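Conserved hypothetical protein BatB (Bacteroides thetaiotaomicron, PDB 3IBS) is of unknown function but carries a von Willebrand factor type A domain that binds magnesium, in a protein predicted to be anchored in the cell membrane. Local coordinates at residues K89-A101 against V117-A131. Residues are numbered along the deposited sequence; the frame is centred on the assembly and turned at random. Where two conformers were deposited one is given.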
ATOM      1  N   LYS A  89      17.002 -16.825  -1.625  1.00 20.24           N
ATOM      2  CA  LYS A  89      17.261 -16.397  -3.005  1.00 20.19           C
ATOM      3  C   LYS A  89      15.966 -15.965  -3.700  1.00 20.13           C
ATOM      4  O   LYS A  89      15.014 -16.749  -3.812  1.00 19.67           O
ATOM      5  CB  LYS A  89      17.923 -17.529  -3.789  1.00 20.48           C
ATOM      6  CG  LYS A  89      18.120 -17.249  -5.261  1.00 22.23           C
ATOM      7  CD  LYS A  89      19.029 -18.280  -5.898  1.00 26.20           C
ATOM      8  CE  LYS A  89      19.142 -18.079  -7.404  1.00 28.89           C
ATOM      9  NZ  LYS A  89      20.145 -19.028  -7.992  1.00 31.59           N
ATOM     10  N   GLN A  90      15.924 -14.717  -4.169  1.00 19.98           N
ATOM     11  CA  GLN A  90      14.696 -14.228  -4.789  1.00 20.02           C
ATOM     12  C   GLN A  90      14.666 -14.503  -6.299  1.00 19.57           C
ATOM     13  O   GLN A  90      15.692 -14.793  -6.904  1.00 19.80           O
ATOM     14  CB  GLN A  90      14.393 -12.766  -4.390  1.00 20.45           C
ATOM     15  CG  GLN A  90      13.981 -12.636  -2.876  1.00 21.47           C
ATOM     16  CD  GLN A  90      12.802 -13.581  -2.500  1.00 22.58           C
ATOM     17  OE1 GLN A  90      11.665 -13.370  -2.946  1.00 21.67           O
ATOM     18  NE2 GLN A  90      13.079 -14.607  -1.672  1.00 18.94           N
ATOM     19  N   GLY A  91      13.474 -14.474  -6.879  1.00 19.25           N
ATOM     20  CA  GLY A  91      13.282 -14.782  -8.301  1.00 17.84           C
ATOM     21  C   GLY A  91      11.949 -15.479  -8.469  1.00 17.38           C
ATOM     22  O   GLY A  91      11.184 -15.630  -7.499  1.00 17.36           O
ATOM     23  N   THR A  92      11.655 -15.899  -9.694  1.00 16.28           N
ATOM     24  CA  THR A  92      10.384 -16.532 -10.011  1.00 16.16           C
ATOM     25  C   THR A  92      10.682 -17.751 -10.880  1.00 16.19           C
ATOM     26  O   THR A  92      10.354 -17.768 -12.072  1.00 16.02           O
ATOM     27  CB  THR A  92       9.430 -15.559 -10.755  1.00 16.40           C
ATOM     28  OG1 THR A  92       9.375 -14.311 -10.060  1.00 15.60           O
ATOM     29  CG2 THR A  92       7.988 -16.144 -10.848  1.00 14.19           C
ATOM     30  N   ALA A  93      11.287 -18.765 -10.268  1.00 15.12           N
ATOM     31  CA  ALA A  93      11.810 -19.921 -11.011  1.00 15.37           C
ATOM     32  C   ALA A  93      10.759 -20.995 -11.276  1.00 15.51           C
ATOM     33  O   ALA A  93      10.854 -22.122 -10.772  1.00 14.89           O
ATOM     34  CB  ALA A  93      13.044 -20.509 -10.294  1.00 15.16           C
ATOM     35  N   ILE A  94       9.742 -20.626 -12.063  1.00 15.55           N
ATOM     36  CA  ILE A  94       8.626 -21.516 -12.390  1.00 14.97           C
ATOM     37  C   ILE A  94       9.093 -22.768 -13.171  1.00 15.31           C
ATOM     38  O   ILE A  94       8.612 -23.872 -12.912  1.00 16.00           O
ATOM     39  CB  ILE A  94       7.476 -20.784 -13.168  1.00 14.41           C
ATOM     40  CG1 ILE A  94       6.859 -19.652 -12.327  1.00 13.58           C
ATOM     41  CG2 ILE A  94       6.361 -21.791 -13.564  1.00 12.62           C
ATOM     42  CD1 ILE A  94       6.016 -18.649 -13.176  1.00 14.34           C
ATOM     43  N   GLY A  95      10.007 -22.583 -14.125  1.00 15.30           N
ATOM     44  CA  GLY A  95      10.579 -23.696 -14.899  1.00 15.48           C
ATOM     45  C   GLY A  95      11.270 -24.745 -14.041  1.00 15.49           C
ATOM     46  O   GLY A  95      10.983 -25.941 -14.170  1.00 15.80           O
ATOM     47  N   GLU A  96      12.172 -24.300 -13.163  1.00 15.13           N
ATOM     48  CA  GLU A  96      12.806 -25.187 -12.193  1.00 16.07           C
ATOM     49  C   GLU A  96      11.765 -25.955 -11.345  1.00 15.47           C
ATOM     50  O   GLU A  96      11.924 -27.158 -11.108  1.00 15.31           O
ATOM     51  CB  GLU A  96      13.780 -24.411 -11.292  1.00 16.88           C
ATOM     52  CG  GLU A  96      15.025 -23.876 -12.017  1.00 21.06           C
ATOM     53  CD  GLU A  96      15.944 -23.050 -11.109  1.00 27.83           C
ATOM     54  OE1 GLU A  96      15.922 -23.243  -9.876  1.00 30.95           O
ATOM     55  OE2 GLU A  96      16.700 -22.197 -11.628  1.00 31.41           O
ATOM     56  N   ALA A  97      10.690 -25.277 -10.930  1.00 14.06           N
ATOM     57  CA  ALA A  97       9.667 -25.933 -10.107  1.00 13.82           C
ATOM     58  C   ALA A  97       8.907 -27.006 -10.898  1.00 13.65           C
ATOM     59  O   ALA A  97       8.723 -28.124 -10.419  1.00 13.20           O
ATOM     60  CB  ALA A  97       8.705 -24.904  -9.473  1.00 12.81           C
ATOM     61  N   ILE A  98       8.517 -26.674 -12.132  1.00 13.44           N
ATOM     62  CA  ILE A  98       7.842 -27.625 -13.004  1.00 13.13           C
ATOM     63  C   ILE A  98       8.738 -28.818 -13.296  1.00 13.25           C
ATOM     64  O   ILE A  98       8.258 -29.961 -13.284  1.00 13.74           O
ATOM     65  CB  ILE A  98       7.366 -26.961 -14.343  1.00 12.51           C
ATOM     66  CG1 ILE A  98       6.251 -25.942 -14.077  1.00 12.85           C
ATOM     67  CG2 ILE A  98       6.878 -28.023 -15.360  1.00 13.81           C
ATOM     68  CD1 ILE A  98       5.840 -25.114 -15.335  1.00 10.42           C
ATOM     69  N   ASN A  99      10.020 -28.563 -13.572  1.00 13.21           N
ATOM     70  CA  ASN A  99      10.978 -29.646 -13.883  1.00 13.86           C
ATOM     71  C   ASN A  99      11.168 -30.547 -12.666  1.00 13.77           C
ATOM     72  O   ASN A  99      11.217 -31.770 -12.802  1.00 13.35           O
ATOM     73  CB  ASN A  99      12.339 -29.104 -14.318  1.00 13.33           C
ATOM     74  CG  ASN A  99      12.334 -28.540 -15.733  1.00 17.34           C
ATOM     75  OD1 ASN A  99      11.429 -28.816 -16.561  1.00 18.90           O
ATOM     76  ND2 ASN A  99      13.364 -27.762 -16.029  1.00 15.57           N
ATOM     77  N   LEU A 100      11.265 -29.941 -11.476  1.00 13.71           N
ATOM     78  CA  LEU A 100      11.350 -30.727 -10.239  1.00 13.81           C
ATOM     79  C   LEU A 100      10.065 -31.551 -10.042  1.00 14.23           C
ATOM     80  O   LEU A 100      10.112 -32.731  -9.672  1.00 13.81           O
ATOM     81  CB  LEU A 100      11.604 -29.815  -9.029  1.00 13.95           C
ATOM     82  CG  LEU A 100      11.664 -30.430  -7.615  1.00 13.90           C
ATOM     83  CD1 LEU A 100      12.776 -31.524  -7.491  1.00 13.82           C
ATOM     84  CD2 LEU A 100      11.854 -29.314  -6.565  1.00 12.31           C
ATOM     85  N   ALA A 101       8.912 -30.941 -10.301  1.00 14.20           N
ATOM     86  CA  ALA A 101       7.651 -31.690 -10.178  1.00 14.76           C
ATOM     87  C   ALA A 101       7.597 -32.931 -11.071  1.00 14.81           C
ATOM     88  O   ALA A 101       7.178 -34.004 -10.622  1.00 13.90           O
ATOM     89  CB  ALA A 101       6.428 -30.786 -10.427  1.00 14.74           C
ATOM     90  N   VAL A 117       0.645 -24.897 -10.720  1.00 11.88           N
ATOM     91  CA  VAL A 117       1.512 -23.785 -10.388  1.00 11.44           C
ATOM     92  C   VAL A 117       0.623 -22.673  -9.856  1.00 11.47           C
ATOM     93  O   VAL A 117      -0.372 -22.301 -10.495  1.00 10.59           O
ATOM     94  CB  VAL A 117       2.296 -23.261 -11.648  1.00 11.91           C
ATOM     95  CG1 VAL A 117       3.274 -22.137 -11.273  1.00 10.11           C
ATOM     96  CG2 VAL A 117       3.048 -24.406 -12.322  1.00 11.76           C
ATOM     97  N   ILE A 118       0.950 -22.181  -8.669  1.00 11.41           N
ATOM     98  CA  ILE A 118       0.216 -21.065  -8.075  1.00 11.42           C
ATOM     99  C   ILE A 118       1.154 -19.871  -7.876  1.00 11.84           C
ATOM    100  O   ILE A 118       2.099 -19.937  -7.080  1.00 12.56           O
ATOM    101  CB  ILE A 118      -0.407 -21.457  -6.735  1.00 11.38           C
ATOM    102  CG1 ILE A 118      -1.272 -22.721  -6.926  1.00 13.21           C
ATOM    103  CG2 ILE A 118      -1.219 -20.297  -6.175  1.00  8.35           C
ATOM    104  CD1 ILE A 118      -1.890 -23.344  -5.576  1.00 10.66           C
ATOM    105  N   THR A 119       0.913 -18.786  -8.602  1.00 12.09           N
ATOM    106  CA  THR A 119       1.929 -17.723  -8.698  1.00 11.94           C
ATOM    107  C   THR A 119       1.304 -16.403  -9.174  1.00 12.19           C
ATOM    108  O   THR A 119       0.203 -16.397  -9.701  1.00 11.35           O
ATOM    109  CB  THR A 119       3.082 -18.160  -9.674  1.00 11.74           C
ATOM    110  OG1 THR A 119       4.130 -17.175  -9.713  1.00 12.22           O
ATOM    111  CG2 THR A 119       2.529 -18.407 -11.102  1.00 11.31           C
ATOM    112  N   ASP A 120       2.013 -15.287  -8.995  1.00 12.23           N
ATOM    113  CA  ASP A 120       1.629 -14.062  -9.705  1.00 13.22           C
ATOM    114  C   ASP A 120       2.319 -13.988 -11.088  1.00 13.58           C
ATOM    115  O   ASP A 120       2.085 -13.034 -11.852  1.00 13.91           O
ATOM    116  CB  ASP A 120       1.894 -12.818  -8.843  1.00 12.78           C
ATOM    117  CG  ASP A 120       3.323 -12.761  -8.341  1.00 14.53           C
ATOM    118  OD1 ASP A 120       4.226 -13.219  -9.087  1.00 14.07           O
ATOM    119  OD2 ASP A 120       3.543 -12.299  -7.200  1.00 13.73           O
ATOM    120  N   GLY A 121       3.152 -14.996 -11.412  1.00 14.04           N
ATOM    121  CA  GLY A 121       3.795 -15.098 -12.746  1.00 14.18           C
ATOM    122  C   GLY A 121       4.684 -13.905 -13.116  1.00 15.42           C
ATOM    123  O   GLY A 121       4.997 -13.658 -14.309  1.00 15.15           O
ATOM    124  N   GLU A 122       5.143 -13.197 -12.086  1.00 14.76           N
ATOM    125  CA  GLU A 122       5.822 -11.931 -12.269  1.00 15.32           C
ATOM    126  C   GLU A 122       7.333 -12.050 -12.443  1.00 15.21           C
ATOM    127  O   GLU A 122       8.005 -12.713 -11.647  1.00 15.94           O
ATOM    128  CB  GLU A 122       5.517 -10.998 -11.095  1.00 14.22           C
ATOM    129  CG  GLU A 122       6.182  -9.653 -11.234  1.00 14.75           C
ATOM    130  CD  GLU A 122       5.774  -8.685 -10.142  1.00 15.39           C
ATOM    131  OE1 GLU A 122       5.882  -9.030  -8.939  1.00 14.61           O
ATOM    132  OE2 GLU A 122       5.366  -7.579 -10.497  1.00 15.11           O
ATOM    133  N   ASN A 123       7.856 -11.356 -13.456  1.00 15.58           N
ATOM    134  CA  ASN A 123       9.300 -11.300 -13.714  1.00 16.84           C
ATOM    135  C   ASN A 123       9.979 -12.678 -13.852  1.00 17.06           C
ATOM    136  O   ASN A 123      11.097 -12.879 -13.358  1.00 17.08           O
ATOM    137  CB  ASN A 123      10.028 -10.487 -12.626  1.00 15.90           C
ATOM    138  CG  ASN A 123       9.684  -9.009 -12.667  1.00 17.62           C
ATOM    139  OD1 ASN A 123       9.351  -8.461 -13.710  1.00 17.87           O
ATOM    140  ND2 ASN A 123       9.759  -8.356 -11.507  1.00 19.86           N
ATOM    141  N   HIS A 124       9.306 -13.622 -14.503  0.50 17.41           N
ATOM    142  CA  HIS A 124       9.954 -14.896 -14.817  0.50 18.05           C
ATOM    143  C   HIS A 124      10.939 -14.675 -15.963  0.50 18.62           C
ATOM    144  O   HIS A 124      10.589 -14.055 -16.968  0.50 18.27           O
ATOM    145  CB  HIS A 124       8.936 -15.967 -15.197  0.50 17.72           C
ATOM    146  CG  HIS A 124       9.564 -17.267 -15.599  0.50 17.88           C
ATOM    147  ND1 HIS A 124      10.360 -18.003 -14.747  0.50 16.62           N
ATOM    148  CD2 HIS A 124       9.528 -17.954 -16.766  0.50 18.17           C
ATOM    149  CE1 HIS A 124      10.784 -19.089 -15.368  0.50 16.57           C
ATOM    150  NE2 HIS A 124      10.298 -19.081 -16.596  0.50 18.07           N
ATOM    151  N   GLU A 125      12.158 -15.186 -15.808  1.00 19.53           N
ATOM    152  CA  GLU A 125      13.243 -14.984 -16.810  1.00 21.65           C
ATOM    153  C   GLU A 125      13.237 -15.915 -18.047  1.00 21.66           C
ATOM    154  O   GLU A 125      14.043 -15.733 -18.969  1.00 21.90           O
ATOM    155  CB  GLU A 125      14.631 -15.044 -16.140  1.00 22.79           C
ATOM    156  CG  GLU A 125      14.785 -14.212 -14.843  1.00 27.92           C
ATOM    157  CD  GLU A 125      14.619 -12.699 -15.043  1.00 34.97           C
ATOM    158  OE1 GLU A 125      14.790 -12.213 -16.186  1.00 37.47           O
ATOM    159  OE2 GLU A 125      14.329 -11.987 -14.042  1.00 38.18           O
ATOM    160  N   GLY A 126      12.350 -16.907 -18.078  1.00 21.33           N
ATOM    161  CA  GLY A 126      12.312 -17.842 -19.206  1.00 20.48           C
ATOM    162  C   GLY A 126      12.617 -19.270 -18.799  1.00 19.76           C
ATOM    163  O   GLY A 126      13.364 -19.520 -17.849  1.00 19.69           O
ATOM    164  N   GLY A 127      12.003 -20.210 -19.508  1.00 19.03           N
ATOM    165  CA  GLY A 127      12.136 -21.620 -19.188  1.00 17.72           C
ATOM    166  C   GLY A 127      10.805 -22.276 -18.821  1.00 17.27           C
ATOM    167  O   GLY A 127      10.607 -23.468 -19.073  1.00 16.76           O
ATOM    168  N   ALA A 128       9.888 -21.516 -18.228  1.00 16.77           N
ATOM    169  CA  ALA A 128       8.628 -22.097 -17.740  1.00 17.05           C
ATOM    170  C   ALA A 128       7.794 -22.753 -18.839  1.00 16.63           C
ATOM    171  O   ALA A 128       7.244 -23.829 -18.638  1.00 17.11           O
ATOM    172  CB  ALA A 128       7.788 -21.059 -16.993  1.00 16.80           C
ATOM    173  N   VAL A 129       7.681 -22.095 -19.982  1.00 15.74           N
ATOM    174  CA  VAL A 129       6.839 -22.590 -21.062  1.00 16.56           C
ATOM    175  C   VAL A 129       7.430 -23.889 -21.678  1.00 17.03           C
ATOM    176  O   VAL A 129       6.692 -24.846 -21.964  1.00 16.60           O
ATOM    177  CB  VAL A 129       6.619 -21.466 -22.126  1.00 17.38           C
ATOM    178  CG1 VAL A 129       6.018 -22.005 -23.357  1.00 16.69           C
ATOM    179  CG2 VAL A 129       5.756 -20.311 -21.533  1.00 15.80           C
ATOM    180  N   GLU A 130       8.758 -23.914 -21.860  1.00 17.07           N
ATOM    181  CA  GLU A 130       9.472 -25.110 -22.306  1.00 17.37           C
ATOM    182  C   GLU A 130       9.314 -26.238 -21.288  1.00 17.05           C
ATOM    183  O   GLU A 130       9.041 -27.385 -21.648  1.00 16.94           O
ATOM    184  CB  GLU A 130      10.962 -24.798 -22.480  1.00 18.38           C
ATOM    185  CG  GLU A 130      11.281 -23.652 -23.499  1.00 23.39           C
ATOM    186  CD  GLU A 130      11.513 -22.256 -22.854  1.00 28.83           C
ATOM    187  OE1 GLU A 130      10.661 -21.764 -22.024  1.00 27.36           O
ATOM    188  OE2 GLU A 130      12.565 -21.648 -23.216  1.00 29.11           O
ATOM    189  N   ALA A 131       9.483 -25.909 -20.006  1.00 16.17           N
ATOM    190  CA  ALA A 131       9.295 -26.879 -18.941  1.00 15.63           C
ATOM    191  C   ALA A 131       7.878 -27.474 -18.961  1.00 15.62           C
ATOM    192  O   ALA A 131       7.701 -28.690 -18.785  1.00 15.53           O
ATOM    193  CB  ALA A 131       9.592 -26.247 -17.586  1.00 15.28           C
TER
HETATM  194  O   HOH W   1      12.920 -16.549 -13.531  1.00 21.21           O
HETATM  195  O   HOH W   2       9.286 -30.286 -17.252  1.00 17.59           O
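Thr92 and the loop from Glu122 to His124 meet beside the metal site of this von Willebrand factor type A domain, the MIDAS region in this family. The magnesium ion is held by Ser21 and Ser23, and the side chain of Thr92 lies about 4 Å from it. Thr92 OG1 donates to Glu122 O at 2.6 Å, almost straight on to the carbonyl. OG1 lies beside the backbone N and anti to the carbonyl carbon (chi1 -49°), which leaves CG2 anti to the N and facing Thr119. Thr119 OG1 accepts from Gly121 N in an ST turn and also bonds Asp19. Asp120, a magnesium-site residue that does not bind the ion in this chain, accepts from Glu122 N through OD1 in an Asx turn. Its OD2 is hydrogen-bonded to Ser23 and salt-bridged to Arg33. These turns shape the loop beside the metal.

His124 links the backbone of Thr92 to that of Ala128. Its ND1 donates to Thr92 O at 2.7 Å, with the oxygen tilted slightly from the ring plane. Its NE2 accepts from Ala128 N at 3.0 Å, in the first turn of helix 128-136. In the conformer given, both ring nitrogens are engaged. Gly126 N lies over one face and Ile94 CB over the opposite one, both off towards the ring's rim.

Beyond the loop, the helices pack closely where Gly95 CA comes 3.8 Å from Ala128 CA. Ile94 CG2 touches Ala128 CB and Val117 CG1, and its CD1 meets Thr119 CG2 tip to tip. Ile98 crosses Val117 at about a right angle and lays CG2 against Ala131 CB at 3.9 Å. One water bridges Asn99 OD1 and Ala131 O.

The helical segment 94-101 runs roughly antiparallel to strand segment 117-119 (157°). Phe58 of strand 52-58 touches Ile94, and Ile184 of helix 178-187 touches Ile98 and Ala128.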